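Local coordinates for protein dinoflagellate luciferase (Lingulodinium polyedrum, PDB 1VPR) that catalyses the oxygen-dependent oxidation of dinoflagellate luciferin, an open tetrapyrrole, that emits blue light, this chain being the third of three homologous luciferase domains, at residues A[11-22]-A[67-75]. Sequence-based numbering, arbitrary orientation.
Sequences NKLGGALNAKHV and LGGKNASGG
Asn11 donates through ND2 to Ala72 O (2.9 Å), the carbonyl of the second residue of the type I beta turn Asn71–Gly74, and so illustrates how two irregular loops beside a calycin-type beta barrel can be joined by Asx turns and backbone hydrogen bonds. The N-H points almost straight at the carbonyl, lies close to the Asn11 amide plane and meets an in-plane lone pair. A chi1 of -170° sets CG anti to the backbone N and beside the carbonyl carbon, where OD1 accepts from Leu13 N, above the carbonyl plane, in an Asx turn; one amide thereby bonds to both loops. Beside it, Gly15 N donates to Lys70 O (2.9 Å), which Arg208 on barrel strand 206-212 also binds, and weakly to Asn71 O. One water continues the seam from Gly15 O to Lys70 N; a second joins Leu17 N and Gly68 O. At the apolar end, Leu17 CD1 packs on Leu67 CB at 4.0 Å, while the two branches of Leu67 divide, CD1 meeting Val22 CG1 and CD2 lying near His21 O; Phe29 touches both Val22 and Leu67. In the second shell, His21 NE2 donates to Asn11 O (2.6 Å), nearly in line with the C=O bond, and links the two ends of 11-22. Within 67-75, Ser73 N and Gly75 N approach Asn71 OD1 from opposite faces of its amide plane, Gly75 N at 2.8 Å from Asn71 OD1.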
# COMPACT_ATOMS: atom_id res chain seq x y z
N ASN A 11 6.41 -23.26 4.03
CA ASN A 11 7.75 -23.01 3.50
C ASN A 11 8.45 -22.00 4.40
O ASN A 11 8.04 -20.84 4.50
CB ASN A 11 7.70 -22.49 2.06
CG ASN A 11 9.08 -22.46 1.40
OD1 ASN A 11 10.12 -22.56 2.07
ND2 ASN A 11 9.09 -22.31 0.07
N LYS A 12 9.52 -22.45 5.06
CA LYS A 12 10.30 -21.60 5.95
C LYS A 12 11.28 -20.70 5.21
O LYS A 12 11.69 -19.66 5.74
CB LYS A 12 11.06 -22.47 6.97
CG LYS A 12 10.15 -23.17 7.97
CD LYS A 12 10.91 -24.12 8.91
CE LYS A 12 11.38 -25.36 8.16
NZ LYS A 12 11.95 -26.36 9.10
N LEU A 13 11.67 -21.09 4.00
CA LEU A 13 12.63 -20.31 3.23
C LEU A 13 12.05 -19.10 2.50
O LEU A 13 12.74 -18.08 2.34
CB LEU A 13 13.35 -21.21 2.21
CG LEU A 13 14.23 -22.32 2.82
CD1 LEU A 13 14.58 -23.36 1.76
CD2 LEU A 13 15.48 -21.68 3.39
N GLY A 14 10.80 -19.20 2.05
CA GLY A 14 10.19 -18.09 1.34
C GLY A 14 8.73 -18.31 1.01
O GLY A 14 8.01 -18.98 1.76
N GLY A 15 8.28 -17.75 -0.11
CA GLY A 15 6.88 -17.89 -0.47
C GLY A 15 6.04 -16.80 0.17
O GLY A 15 6.56 -15.97 0.93
N ALA A 16 4.74 -16.78 -0.12
CA ALA A 16 3.87 -15.76 0.44
C ALA A 16 3.88 -15.86 1.97
O ALA A 16 4.09 -16.95 2.53
CB ALA A 16 2.42 -15.92 -0.11
N LEU A 17 3.66 -14.73 2.63
CA LEU A 17 3.66 -14.68 4.09
C LEU A 17 2.81 -15.77 4.77
O LEU A 17 1.61 -15.90 4.50
CB LEU A 17 3.20 -13.30 4.57
CG LEU A 17 3.46 -12.99 6.05
CD1 LEU A 17 4.96 -13.15 6.30
CD2 LEU A 17 3.01 -11.58 6.42
N ASN A 18 3.42 -16.57 5.64
CA ASN A 18 2.63 -17.57 6.34
C ASN A 18 2.97 -17.56 7.83
O ASN A 18 3.94 -16.92 8.27
CB ASN A 18 2.84 -18.96 5.73
CG ASN A 18 4.28 -19.42 5.79
OD1 ASN A 18 4.95 -19.24 6.82
ND2 ASN A 18 4.77 -20.03 4.71
N ALA A 19 2.16 -18.27 8.62
CA ALA A 19 2.33 -18.32 10.06
C ALA A 19 3.72 -18.74 10.52
O ALA A 19 4.22 -18.24 11.52
CB ALA A 19 1.27 -19.24 10.66
N LYS A 20 4.36 -19.66 9.79
CA LYS A 20 5.71 -20.11 10.15
C LYS A 20 6.74 -18.98 10.03
O LYS A 20 7.71 -18.92 10.80
CB LYS A 20 6.13 -21.30 9.27
N HIS A 21 6.53 -18.07 9.08
CA HIS A 21 7.45 -16.94 8.89
C HIS A 21 7.47 -15.98 10.07
O HIS A 21 8.51 -15.39 10.38
CB HIS A 21 7.04 -16.13 7.65
CG HIS A 21 7.13 -16.89 6.36
ND1 HIS A 21 6.64 -16.40 5.17
CD2 HIS A 21 7.70 -18.09 6.06
CE1 HIS A 21 6.89 -17.25 4.20
NE2 HIS A 21 7.54 -18.29 4.71
N VAL A 22 6.33 -15.83 10.73
CA VAL A 22 6.22 -14.88 11.83
C VAL A 22 5.95 -15.48 13.21
O VAL A 22 5.55 -14.77 14.14
CB VAL A 22 5.10 -13.86 11.52
CG1 VAL A 22 5.42 -13.13 10.23
CG2 VAL A 22 3.76 -14.57 11.41
N LEU A 67 10.16 -10.03 5.12
CA LEU A 67 9.08 -11.02 5.18
C LEU A 67 8.15 -11.01 3.97
O LEU A 67 7.72 -9.94 3.51
CB LEU A 67 8.22 -10.79 6.43
CG LEU A 67 8.87 -10.86 7.82
CD1 LEU A 67 7.92 -10.26 8.87
CD2 LEU A 67 9.18 -12.32 8.16
N GLY A 68 7.85 -12.21 3.46
CA GLY A 68 6.88 -12.39 2.39
C GLY A 68 7.08 -12.17 0.90
O GLY A 68 6.17 -12.48 0.12
N GLY A 69 8.24 -11.66 0.47
CA GLY A 69 8.42 -11.42 -0.96
C GLY A 69 9.35 -12.33 -1.74
O GLY A 69 9.59 -12.10 -2.94
N LYS A 70 9.83 -13.39 -1.11
CA LYS A 70 10.77 -14.30 -1.76
C LYS A 70 10.18 -15.48 -2.51
O LYS A 70 9.08 -15.94 -2.19
CB LYS A 70 11.75 -14.85 -0.72
CG LYS A 70 12.45 -13.80 0.11
CD LYS A 70 13.63 -14.41 0.83
CE LYS A 70 13.72 -13.94 2.26
NZ LYS A 70 13.81 -12.47 2.34
N ASN A 71 10.93 -15.99 -3.48
CA ASN A 71 10.51 -17.17 -4.24
C ASN A 71 10.58 -18.36 -3.28
O ASN A 71 10.91 -18.20 -2.10
CB ASN A 71 11.38 -17.42 -5.48
CG ASN A 71 12.85 -17.55 -5.17
OD1 ASN A 71 13.24 -18.22 -4.20
ND2 ASN A 71 13.70 -16.92 -6.00
N ALA A 72 10.27 -19.55 -3.76
CA ALA A 72 10.25 -20.72 -2.88
C ALA A 72 11.58 -21.15 -2.25
O ALA A 72 11.59 -21.82 -1.22
CB ALA A 72 9.63 -21.90 -3.61
N SER A 73 12.70 -20.78 -2.85
CA SER A 73 13.96 -21.19 -2.28
C SER A 73 14.67 -20.07 -1.55
O SER A 73 15.88 -20.16 -1.32
CB SER A 73 14.85 -21.82 -3.36
OG SER A 73 15.14 -20.91 -4.41
N GLY A 74 13.94 -19.02 -1.19
CA GLY A 74 14.56 -17.92 -0.48
C GLY A 74 15.22 -16.79 -1.28
O GLY A 74 15.85 -15.90 -0.68
N GLY A 75 15.10 -16.80 -2.60
CA GLY A 75 15.69 -15.74 -3.39
C GLY A 75 14.62 -14.73 -3.74
O GLY A 75 13.47 -14.89 -3.35
O HOH W 1 8.98 -14.76 1.41
O HOH W 2 3.00 -12.31 0.82